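Local coordinates for CmeC (Campylobacter jejuni, PDB 4MT4), which probably forms the trimeric outer membrane channel of an efflux pump, through which drugs and other compounds leave the cell, at residues L81-D86 with L120-D125; T303-F308 with T323-G328; A388-Y393 with Q419-A424. All coordinates share one frame; numbering follows the deposited sequence.

Contact 1 (L81-D86 with L120-D125); sequences LLPKFD and LSYEID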
loop_
_atom_site.group_PDB
_atom_site.type_symbol
_atom_site.label_atom_id
_atom_site.label_comp_id
_atom_site.label_asym_id
_atom_site.label_seq_id
_atom_site.Cartn_x
_atom_site.Cartn_y
_atom_site.Cartn_z
ATOM N N LEU B 81 22.841 29.033 -0.993
ATOM C CA LEU B 81 22.650 30.472 -1.145
ATOM C C LEU B 81 23.937 31.231 -0.833
ATOM O O LEU B 81 23.996 32.453 -0.965
ATOM C CB LEU B 81 21.525 30.963 -0.230
ATOM C CG LEU B 81 20.166 30.272 -0.359
ATOM C CD1 LEU B 81 19.204 30.798 0.692
ATOM C CD2 LEU B 81 19.596 30.464 -1.753
ATOM N N LEU B 82 24.967 30.499 -0.422
ATOM C CA LEU B 82 26.199 31.113 0.056
ATOM C C LEU B 82 27.417 30.594 -0.707
ATOM O O LEU B 82 27.412 29.463 -1.191
ATOM C CB LEU B 82 26.360 30.854 1.557
ATOM C CG LEU B 82 25.245 31.382 2.461
ATOM C CD1 LEU B 82 25.313 30.736 3.835
ATOM C CD2 LEU B 82 25.332 32.895 2.578
ATOM N N PRO B 83 28.467 31.425 -0.822
ATOM C CA PRO B 83 29.701 31.025 -1.508
ATOM C C PRO B 83 30.432 29.896 -0.787
ATOM O O PRO B 83 30.546 29.911 0.438
ATOM C CB PRO B 83 30.539 32.308 -1.501
ATOM C CG PRO B 83 30.010 33.099 -0.355
ATOM C CD PRO B 83 28.540 32.812 -0.330
ATOM N N LYS B 84 30.926 28.932 -1.555
ATOM C CA LYS B 84 31.635 27.788 -0.999
ATOM C C LYS B 84 33.146 28.002 -1.033
ATOM O O LYS B 84 33.685 28.549 -1.995
ATOM C CB LYS B 84 31.263 26.515 -1.761
ATOM C CG LYS B 84 29.772 26.221 -1.779
ATOM C CD LYS B 84 29.244 26.004 -0.371
ATOM C CE LYS B 84 27.741 25.783 -0.370
ATOM N NZ LYS B 84 27.345 24.626 -1.219
ATOM N N PHE B 85 33.826 27.574 0.024
ATOM C CA PHE B 85 35.276 27.698 0.095
ATOM C C PHE B 85 35.936 26.332 0.244
ATOM O O PHE B 85 35.568 25.543 1.115
ATOM C CB PHE B 85 35.686 28.611 1.251
ATOM C CG PHE B 85 35.260 30.039 1.074
ATOM C CD1 PHE B 85 36.035 30.920 0.339
ATOM C CD2 PHE B 85 34.086 30.501 1.646
ATOM C CE1 PHE B 85 35.646 32.235 0.174
ATOM C CE2 PHE B 85 33.692 31.814 1.485
ATOM C CZ PHE B 85 34.473 32.683 0.748
ATOM N N ASP B 86 36.910 26.061 -0.618
ATOM C CA ASP B 86 37.616 24.786 -0.600
ATOM C C ASP B 86 39.125 24.970 -0.708
ATOM O O ASP B 86 39.607 25.928 -1.315
ATOM C CB ASP B 86 37.126 23.885 -1.736
ATOM C CG ASP B 86 35.653 23.544 -1.619
ATOM O OD1 ASP B 86 34.819 24.331 -2.115
ATOM O OD2 ASP B 86 35.328 22.487 -1.037
ATOM N N LEU B 120 37.281 29.742 -4.371
ATOM C CA LEU B 120 35.953 30.320 -4.227
ATOM C C LEU B 120 35.036 29.823 -5.336
ATOM O O LEU B 120 35.403 29.833 -6.506
ATOM C CB LEU B 120 36.019 31.848 -4.247
ATOM C CG LEU B 120 34.688 32.582 -4.441
ATOM C CD1 LEU B 120 33.850 32.533 -3.173
ATOM C CD2 LEU B 120 34.912 34.018 -4.896
ATOM N N SER B 121 33.845 29.377 -4.958
ATOM C CA SER B 121 32.833 28.984 -5.930
ATOM C C SER B 121 31.466 29.484 -5.478
ATOM O O SER B 121 30.979 29.107 -4.412
ATOM C CB SER B 121 32.815 27.468 -6.120
ATOM O OG SER B 121 32.531 26.800 -4.902
ATOM N N TYR B 122 30.857 30.344 -6.287
ATOM C CA TYR B 122 29.581 30.953 -5.933
ATOM C C TYR B 122 28.669 31.088 -7.147
ATOM O O TYR B 122 29.034 31.703 -8.148
ATOM C CB TYR B 122 29.805 32.326 -5.296
ATOM C CG TYR B 122 28.572 32.917 -4.647
ATOM C CD1 TYR B 122 27.535 32.105 -4.203
ATOM C CD2 TYR B 122 28.442 34.291 -4.488
ATOM C CE1 TYR B 122 26.408 32.643 -3.613
ATOM C CE2 TYR B 122 27.316 34.839 -3.901
ATOM C CZ TYR B 122 26.304 34.010 -3.464
ATOM O OH TYR B 122 25.182 34.551 -2.878
ATOM N N GLU B 123 27.478 30.512 -7.048
ATOM C CA GLU B 123 26.485 30.625 -8.105
ATOM C C GLU B 123 25.553 31.797 -7.814
ATOM O O GLU B 123 24.772 31.755 -6.862
ATOM C CB GLU B 123 25.687 29.326 -8.239
ATOM C CG GLU B 123 25.338 28.952 -9.674
ATOM C CD GLU B 123 26.554 28.524 -10.474
ATOM O OE1 GLU B 123 27.538 28.056 -9.862
ATOM O OE2 GLU B 123 26.525 28.656 -11.715
ATOM N N ILE B 124 25.643 32.842 -8.630
ATOM C CA ILE B 124 24.831 34.038 -8.432
ATOM C C ILE B 124 23.358 33.750 -8.713
ATOM O O ILE B 124 22.976 33.444 -9.842
ATOM C CB ILE B 124 25.311 35.198 -9.323
ATOM C CG1 ILE B 124 26.815 35.416 -9.144
ATOM C CG2 ILE B 124 24.547 36.468 -8.998
ATOM C CD1 ILE B 124 27.222 35.723 -7.717
ATOM N N ASP B 125 22.539 33.853 -7.672
ATOM C CA ASP B 125 21.130 33.489 -7.759
ATOM C C ASP B 125 20.294 34.632 -8.325
ATOM O O ASP B 125 19.429 35.175 -7.641
ATOM C CB ASP B 125 20.606 33.079 -6.381
ATOM C CG ASP B 125 19.314 32.293 -6.457
ATOM O OD1 ASP B 125 19.097 31.593 -7.468
ATOM O OD2 ASP B 125 18.515 32.371 -5.500
HETATM O O HOH W 1 35.082 26.429 -3.670
#
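Pro83 lies over the phenol ring of Tyr122, just before strand 84-96 pairs antiparallel with strand 109-124 in the outer membrane beta barrel. Pro83 CD sits above the middle of that ring, 3.9 Å from the Tyr122 ring centroid and 11° off its normal, a clear CH-pi contact. The Tyr122 ring can lie alongside the proline because CG is anti to the backbone N (chi1 -169°). Further along, one methyl serves two neighbours. Leu120 CD1 is 3.7 Å from Pro83 CB. Leu120 CD1 also lies 3.8 Å from Phe85 CE1. Leu120 touches a bound detergent, consistent with a membrane-facing side. Phe85 packs on Phe335 of the second subunit.

Lys84 and Ser121 form the hydrogen-bonded pair of the register, and their side chains leave the sheet on the other face. The bond from Lys84 N to Ser121 O is 2.9 Å long and nearly straight (168°). Ser121 N returns one of 3.1 Å to Lys84 O. The Lys84 chain bends at chi2 and chi4 and reaches a salt bridge with Glu339 of the second subunit. Asp86 OD2 is hydrogen-bonded to His336 of the same subunit. At this polar edge one water lies among Lys84 O, Asp86 OD1 and Ser121 OG. It is 3.0 Å from Lys84 O. It is 2.6 Å from Asp86 OD1 and 2.9 Å from Ser121 OG.

Contact 2 (T303-F308 with T323-G328); sequences TGLLGF and TWNIGG. With C8E ((hydroxyethyloxy)tri(ethyloxy)octane), chain P; C8E ((hydroxyethyloxy)tri(ethyloxy)octane), chain Q; C8E ((hydroxyethyloxy)tri(ethyloxy)octane), chain C.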
loop_
_atom_site.group_PDB
_atom_site.type_symbol
_atom_site.label_atom_id
_atom_site.label_comp_id
_atom_site.label_asym_id
_atom_site.label_seq_id
_atom_site.Cartn_x
_atom_site.Cartn_y
_atom_site.Cartn_z
ATOM N N THR B 303 34.088 32.352 -9.668
ATOM C CA THR B 303 35.197 31.542 -9.179
ATOM C C THR B 303 36.366 32.421 -8.752
ATOM O O THR B 303 36.602 33.479 -9.330
ATOM C CB THR B 303 35.681 30.535 -10.240
ATOM O OG1 THR B 303 35.986 31.226 -11.457
ATOM C CG2 THR B 303 34.609 29.488 -10.512
ATOM N N GLY B 304 37.090 31.981 -7.730
ATOM C CA GLY B 304 38.227 32.727 -7.226
ATOM C C GLY B 304 39.298 31.816 -6.661
ATOM O O GLY B 304 38.992 30.784 -6.062
ATOM N N LEU B 305 40.555 32.197 -6.859
ATOM C CA LEU B 305 41.681 31.425 -6.348
ATOM C C LEU B 305 42.681 32.326 -5.636
ATOM O O LEU B 305 42.953 33.439 -6.083
ATOM C CB LEU B 305 42.374 30.666 -7.483
ATOM C CG LEU B 305 43.703 29.980 -7.145
ATOM C CD1 LEU B 305 43.486 28.810 -6.197
ATOM C CD2 LEU B 305 44.426 29.527 -8.404
ATOM N N LEU B 306 43.215 31.841 -4.522
ATOM C CA LEU B 306 44.294 32.523 -3.821
ATOM C C LEU B 306 45.272 31.494 -3.273
ATOM O O LEU B 306 44.950 30.757 -2.344
ATOM C CB LEU B 306 43.756 33.396 -2.689
ATOM C CG LEU B 306 44.836 34.105 -1.867
ATOM C CD1 LEU B 306 45.644 35.061 -2.737
ATOM C CD2 LEU B 306 44.229 34.833 -0.678
ATOM N N GLY B 307 46.465 31.441 -3.856
ATOM C CA GLY B 307 47.456 30.480 -3.417
ATOM C C GLY B 307 48.783 30.537 -4.143
ATOM O O GLY B 307 49.355 31.610 -4.332
ATOM N N PHE B 308 49.276 29.370 -4.549
ATOM C CA PHE B 308 50.620 29.259 -5.102
ATOM C C PHE B 308 50.692 28.370 -6.343
ATOM O O PHE B 308 49.892 27.448 -6.512
ATOM C CB PHE B 308 51.581 28.722 -4.036
ATOM C CG PHE B 308 51.621 29.544 -2.777
ATOM C CD1 PHE B 308 52.490 30.617 -2.660
ATOM C CD2 PHE B 308 50.796 29.239 -1.705
ATOM C CE1 PHE B 308 52.531 31.373 -1.504
ATOM C CE2 PHE B 308 50.832 29.993 -0.546
ATOM C CZ PHE B 308 51.702 31.061 -0.446
ATOM N N THR B 323 49.987 33.651 -6.370
ATOM C CA THR B 323 49.106 33.855 -7.511
ATOM C C THR B 323 47.647 33.970 -7.079
ATOM O O THR B 323 47.260 33.475 -6.019
ATOM C CB THR B 323 49.236 32.709 -8.535
ATOM O OG1 THR B 323 48.413 32.985 -9.675
ATOM C CG2 THR B 323 48.812 31.383 -7.917
ATOM N N TRP B 324 46.845 34.634 -7.904
ATOM C CA TRP B 324 45.405 34.684 -7.691
ATOM C C TRP B 324 44.670 34.903 -9.003
ATOM O O TRP B 324 45.251 35.376 -9.980
ATOM C CB TRP B 324 45.030 35.783 -6.684
ATOM C CG TRP B 324 45.533 37.164 -7.016
ATOM C CD1 TRP B 324 46.594 37.805 -6.445
ATOM C CD2 TRP B 324 44.987 38.076 -7.980
ATOM N NE1 TRP B 324 46.747 39.053 -6.996
ATOM C CE2 TRP B 324 45.774 39.245 -7.941
ATOM C CE3 TRP B 324 43.912 38.018 -8.874
ATOM C CZ2 TRP B 324 45.522 40.342 -8.762
ATOM C CZ3 TRP B 324 43.665 39.107 -9.688
ATOM C CH2 TRP B 324 44.465 40.253 -9.626
ATOM N N ASN B 325 43.389 34.546 -9.019
ATOM C CA ASN B 325 42.520 34.856 -10.147
ATOM C C ASN B 325 41.063 34.971 -9.714
ATOM O O ASN B 325 40.660 34.416 -8.691
ATOM C CB ASN B 325 42.660 33.805 -11.254
ATOM C CG ASN B 325 42.242 32.418 -10.808
ATOM O OD1 ASN B 325 43.082 31.591 -10.460
ATOM N ND2 ASN B 325 40.940 32.152 -10.827
ATOM N N ILE B 326 40.283 35.704 -10.496
ATOM C CA ILE B 326 38.856 35.843 -10.255
ATOM C C ILE B 326 38.144 35.747 -11.599
ATOM O O ILE B 326 38.598 36.319 -12.590
ATOM C CB ILE B 326 38.521 37.175 -9.537
ATOM C CG1 ILE B 326 37.011 37.315 -9.324
ATOM C CG2 ILE B 326 39.081 38.367 -10.310
ATOM C CD1 ILE B 326 36.617 38.572 -8.576
ATOM N N GLY B 327 37.046 35.002 -11.639
ATOM C CA GLY B 327 36.347 34.767 -12.888
ATOM C C GLY B 327 34.837 34.723 -12.784
ATOM O O GLY B 327 34.278 34.286 -11.779
ATOM N N GLY B 328 34.177 35.187 -13.839
ATOM C CA GLY B 328 32.733 35.106 -13.944
ATOM C C GLY B 328 32.368 34.444 -15.256
ATOM O O GLY B 328 33.051 34.639 -16.260
HETATM C C1 C8E P . 38.991 32.445 -2.151
HETATM C C2 C8E P . 39.986 33.487 -2.535
HETATM C C3 C8E P . 39.691 34.324 -3.733
HETATM C C4 C8E P . 40.617 35.452 -4.036
HETATM C C5 C8E P . 40.294 36.315 -5.208
HETATM C C6 C8E P . 41.281 37.372 -5.561
HETATM C C7 C8E P . 40.815 38.529 -6.376
HETATM C C8 C8E P . 41.623 39.779 -6.277
HETATM O O9 C8E P . 41.894 40.467 -7.439
HETATM C C10 C8E P . 40.990 41.398 -7.903
HETATM C C11 C8E P . 41.494 42.786 -8.111
HETATM O O12 C8E P . 41.464 43.294 -9.393
HETATM C C13 C8E P . 42.609 43.819 -9.953
HETATM C C14 C8E P . 43.472 44.710 -9.127
HETATM O O15 C8E P . 44.765 44.898 -9.562
HETATM C C16 C8E P . 45.264 46.176 -9.681
HETATM C C17 C8E P . 46.512 46.361 -10.478
HETATM O O18 C8E P . 47.721 46.171 -9.840
HETATM C C19 C8E P . 48.897 46.307 -10.551
HETATM C C20 C8E P . 50.045 47.011 -9.908
HETATM O O21 C8E P . 51.159 47.274 -10.685
HETATM C C1 C8E Q . 48.130 39.959 -2.334
HETATM C C2 C8E Q . 47.462 38.792 -1.689
HETATM C C3 C8E Q . 48.116 38.189 -0.492
HETATM C C4 C8E Q . 48.668 36.811 -0.628
HETATM C C5 C8E Q . 48.568 35.909 0.554
HETATM C C6 C8E Q . 48.939 34.478 0.360
HETATM C C7 C8E Q . 48.221 33.455 1.172
HETATM C C8 C8E Q . 48.218 32.059 0.647
HETATM O O9 C8E Q . 47.193 31.217 1.023
HETATM C C10 C8E Q . 47.121 29.962 0.456
HETATM C C11 C8E Q . 46.834 28.805 1.351
HETATM O O12 C8E Q . 46.695 27.568 0.759
HETATM C C13 C8E Q . 45.802 26.656 1.278
HETATM C C14 C8E Q . 46.223 25.225 1.301
HETATM O O15 C8E Q . 45.307 24.278 0.898
HETATM C C16 C8E Q . 45.117 23.157 1.674
HETATM C C17 C8E Q . 44.689 21.901 0.997
HETATM O O18 C8E Q . 44.744 20.725 1.716
HETATM C C19 C8E Q . 44.432 20.716 3.061
HETATM C C20 C8E Q . 45.532 20.487 4.044
HETATM O O21 C8E Q . 45.313 20.839 5.362
HETATM C C1 C8E C . 28.639 39.673 -7.434
HETATM C C2 C8E C . 29.271 39.891 -8.767
HETATM C C3 C8E C . 30.574 40.615 -8.802
HETATM C C4 C8E C . 31.243 40.779 -10.125
HETATM C C5 C8E C . 31.966 39.609 -10.702
HETATM C C6 C8E C . 32.359 39.700 -12.139
HETATM C C7 C8E C . 33.315 38.689 -12.675
HETATM C C8 C8E C . 34.769 38.941 -12.465
HETATM O O9 C8E C . 35.535 39.230 -13.572
HETATM C C10 C8E C . 36.897 39.398 -13.424
HETATM C C11 C8E C . 37.617 40.220 -14.438
HETATM O O12 C8E C . 37.479 41.588 -14.358
HETATM C C13 C8E C . 38.144 42.396 -15.253
HETATM C C14 C8E C . 38.255 43.845 -14.922
HETATM O O15 C8E C . 38.905 44.644 -15.835
HETATM C C16 C8E C . 38.490 44.622 -17.147
HETATM C C17 C8E C . 39.259 45.445 -18.118
HETATM O O18 C8E C . 39.263 45.024 -19.428
HETATM C C19 C8E C . 40.254 45.471 -20.274
HETATM C C20 C8E C . 40.458 46.945 -20.359
HETATM O O21 C8E C . 41.564 47.409 -21.046
#
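The backbones of 303-308 and 323-328 pair tightly as the two arms of an antiparallel beta hairpin. Six hydrogen bonds join them, two each for Thr303 with Gly327, Leu305 with Asn325 and Gly307 with Thr323. Gly327 N to Thr303 O is the shortest, at 2.8 Å. Asn325 N to Leu305 O is the longest, at 3.2 Å, with its donor above the carbonyl plane. Packing is also close between the side chains of Leu305 and Asn325, which cross obliquely. Asn325 OD1 lies 3.2 Å from Leu305 CB and equally near Leu305 CD2.

The face of Gly304, Leu306, Trp324 and Ile326 is looser. Its one apolar side-chain pair is Leu306 CD1 with Trp324 CB, at 4.1 Å. Detergent packs on this face. One detergent tail runs past Gly304, which has no side chain to obstruct it. The detergent's ether O9 stands over one face of the indole, toward the rim, 3.2 Å from Trp324 CZ3. This is consistent with the lipid-facing outside of the barrel.

Strand 109-124 flanks the hairpin, bonding through its backbone to Gly304, Leu306 and Phe308. Beyond 323-328 the sheet runs on into the third subunit, where Thr323 OG1 is hydrogen-bonded to Lys95 O of that subunit.

Contact 3 (A388-Y393 with Q419-A424); sequences ASEQSY and QNWLNA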
loop_
_atom_site.group_PDB
_atom_site.type_symbol
_atom_site.label_atom_id
_atom_site.label_comp_id
_atom_site.label_asym_id
_atom_site.label_seq_id
_atom_site.Cartn_x
_atom_site.Cartn_y
_atom_site.Cartn_z
ATOM N N ALA B 388 -32.472 -0.946 26.353
ATOM C CA ALA B 388 -33.854 -1.332 26.615
ATOM C C ALA B 388 -34.123 -2.751 26.125
ATOM O O ALA B 388 -34.856 -3.507 26.761
ATOM C CB ALA B 388 -34.813 -0.350 25.963
ATOM N N SER B 389 -33.522 -3.104 24.993
ATOM C CA SER B 389 -33.662 -4.443 24.431
ATOM C C SER B 389 -33.093 -5.494 25.379
ATOM O O SER B 389 -33.713 -6.528 25.618
ATOM C CB SER B 389 -32.966 -4.535 23.071
ATOM O OG SER B 389 -32.966 -5.868 22.587
ATOM N N GLU B 390 -31.912 -5.214 25.922
ATOM C CA GLU B 390 -31.249 -6.125 26.847
ATOM C C GLU B 390 -32.051 -6.289 28.138
ATOM O O GLU B 390 -32.108 -7.381 28.707
ATOM C CB GLU B 390 -29.833 -5.626 27.155
ATOM C CG GLU B 390 -29.066 -6.483 28.152
ATOM C CD GLU B 390 -29.151 -5.950 29.568
ATOM O OE1 GLU B 390 -29.184 -4.712 29.741
ATOM O OE2 GLU B 390 -29.186 -6.769 30.510
ATOM N N GLN B 391 -32.670 -5.204 28.594
ATOM C CA GLN B 391 -33.476 -5.245 29.807
ATOM C C GLN B 391 -34.757 -6.045 29.602
ATOM O O GLN B 391 -35.196 -6.769 30.494
ATOM C CB GLN B 391 -33.812 -3.832 30.281
ATOM C CG GLN B 391 -32.667 -3.150 31.008
ATOM C CD GLN B 391 -32.138 -3.983 32.159
ATOM O OE1 GLN B 391 -32.836 -4.212 33.148
ATOM N NE2 GLN B 391 -30.905 -4.457 32.028
ATOM N N SER B 392 -35.354 -5.912 28.423
ATOM C CA SER B 392 -36.576 -6.641 28.114
ATOM C C SER B 392 -36.305 -8.139 28.020
ATOM O O SER B 392 -37.026 -8.943 28.610
ATOM C CB SER B 392 -37.194 -6.129 26.813
ATOM O OG SER B 392 -37.565 -4.768 26.934
ATOM N N TYR B 393 -35.256 -8.506 27.290
ATOM C CA TYR B 393 -34.882 -9.909 27.127
ATOM C C TYR B 393 -34.421 -10.531 28.440
ATOM O O TYR B 393 -34.489 -11.747 28.616
ATOM C CB TYR B 393 -33.784 -10.059 26.070
ATOM C CG TYR B 393 -34.300 -10.068 24.648
ATOM C CD1 TYR B 393 -35.011 -11.155 24.154
ATOM C CD2 TYR B 393 -34.071 -8.994 23.798
ATOM C CE1 TYR B 393 -35.486 -11.169 22.856
ATOM C CE2 TYR B 393 -34.541 -8.999 22.497
ATOM C CZ TYR B 393 -35.248 -10.088 22.033
ATOM O OH TYR B 393 -35.718 -10.098 20.739
ATOM N N GLN B 419 -30.547 -17.677 25.603
ATOM C CA GLN B 419 -29.659 -17.338 24.495
ATOM C C GLN B 419 -29.969 -15.942 23.967
ATOM O O GLN B 419 -29.072 -15.203 23.561
ATOM C CB GLN B 419 -29.787 -18.364 23.367
ATOM C CG GLN B 419 -28.885 -18.103 22.170
ATOM C CD GLN B 419 -27.435 -18.444 22.451
ATOM O OE1 GLN B 419 -26.623 -17.568 22.752
ATOM N NE2 GLN B 419 -27.099 -19.725 22.350
ATOM N N ASN B 420 -31.251 -15.588 23.980
ATOM C CA ASN B 420 -31.698 -14.279 23.517
ATOM C C ASN B 420 -31.187 -13.151 24.406
ATOM O O ASN B 420 -30.805 -12.090 23.912
ATOM C CB ASN B 420 -33.224 -14.234 23.439
ATOM C CG ASN B 420 -33.774 -15.073 22.303
ATOM O OD1 ASN B 420 -33.066 -15.384 21.345
ATOM N ND2 ASN B 420 -35.046 -15.442 22.402
ATOM N N TRP B 421 -31.190 -13.381 25.717
ATOM C CA TRP B 421 -30.650 -12.411 26.665
ATOM C C TRP B 421 -29.156 -12.219 26.428
ATOM O O TRP B 421 -28.658 -11.093 26.422
ATOM C CB TRP B 421 -30.903 -12.857 28.106
ATOM C CG TRP B 421 -30.311 -11.935 29.137
ATOM C CD1 TRP B 421 -30.108 -10.590 29.017
ATOM C CD2 TRP B 421 -29.834 -12.295 30.441
ATOM N NE1 TRP B 421 -29.540 -10.092 30.164
ATOM C CE2 TRP B 421 -29.361 -11.118 31.054
ATOM C CE3 TRP B 421 -29.762 -13.499 31.150
ATOM C CZ2 TRP B 421 -28.826 -11.108 32.340
ATOM C CZ3 TRP B 421 -29.230 -13.487 32.427
ATOM C CH2 TRP B 421 -28.769 -12.300 33.009
ATOM N N LEU B 422 -28.452 -13.331 26.237
ATOM C CA LEU B 422 -27.021 -13.305 25.963
ATOM C C LEU B 422 -26.718 -12.494 24.708
ATOM O O LEU B 422 -25.813 -11.660 24.702
ATOM C CB LEU B 422 -26.481 -14.727 25.808
ATOM C CG LEU B 422 -24.989 -14.856 25.499
ATOM C CD1 LEU B 422 -24.153 -14.327 26.654
ATOM C CD2 LEU B 422 -24.625 -16.299 25.184
ATOM N N ASN B 423 -27.488 -12.741 23.652
ATOM C CA ASN B 423 -27.343 -12.005 22.401
ATOM C C ASN B 423 -27.578 -10.514 22.600
ATOM O O ASN B 423 -26.845 -9.681 22.069
ATOM C CB ASN B 423 -28.304 -12.555 21.345
ATOM C CG ASN B 423 -27.974 -13.980 20.939
ATOM O OD1 ASN B 423 -27.066 -14.599 21.493
ATOM N ND2 ASN B 423 -28.716 -14.508 19.972
ATOM N N ALA B 424 -28.606 -10.187 23.376
ATOM C CA ALA B 424 -28.951 -8.798 23.657
ATOM C C ALA B 424 -27.901 -8.135 24.543
ATOM O O ALA B 424 -27.629 -6.943 24.410
ATOM C CB ALA B 424 -30.324 -8.717 24.309
#
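Glu390 and Trp421 both hold CG anti to the backbone N (chi1 178° and 177°). Their side chains run alongside each other, pointing the same way. A bend at chi2 of Glu390 then brings its carboxylate to the edge of the indole. The bond that results is weak. Trp421 NE1 donates to Glu390 OE2 over 3.4 Å, but the approach is nearly straight at 167°. The acceptor lies in the plane of the indole, and the carboxylate is almost coplanar with that ring. The other carboxylate oxygen has its own donor. Gln391 NE2 reaches Glu390 OE1 at 2.9 Å and meets it from above the carboxylate plane. Both oxygens thus have a donor, one of them only weakly bound. The indole of Trp421 also meets the ring of Tyr397.

Tyr393 is turned differently, with CG anti to the carbonyl carbon. This lays one face of the ring against segment 419-424. Ala424 packs its methyl into the same join. Ala424 CB is 3.7 Å from Glu390 CA and 3.8 Å from Tyr393 CD2. A small residue here lets the backbones come close, with the CA atoms of Glu390 and Ala424 4.8 Å apart. On the same side of the ring, but toward CD1, Asn420 CB lies 3.6 Å from Tyr393 CD1. The backbone oxygen of Asn420 (O) stands over that ring face, while Ser389 OG lies at the ring edge, in its plane. Tyr393 also packs on Ala209 of the third subunit.

The axes of segments 388-393 and 419-424 approach to 8.5 Å and run nearly antiparallel. The segments are parts of helices 339-405 and 411-445, which belong to the long periplasmic alpha-helical barrel characteristic of outer membrane factors.

In the fold
Contacts 1 and 2 are parts of one sheet. Their centres are about 13 Å apart, and strands 109-124 and 299-310 are neighbours in it. Leu120 N of contact 1 and Gly304 O of contact 2 lie 2.6 Å apart, probably hydrogen-bonded. Contact 1 also holds Ile124 and Asp125 of the pocket of the bound (2S)-1-(pentanoyloxy)propan-2-yl hexanoate (3PK), with Cys1 and Leu126. The Ile326 side chain in contact 2 is about 12 Å from 3PK. Contact 3 is far off in the helical part. Its centre is about 78 Å from that of contact 1 and about 91 Å from that of contact 2. Contacts 2 and 3 both touch the third subunit, whereas contact 1 meets the second.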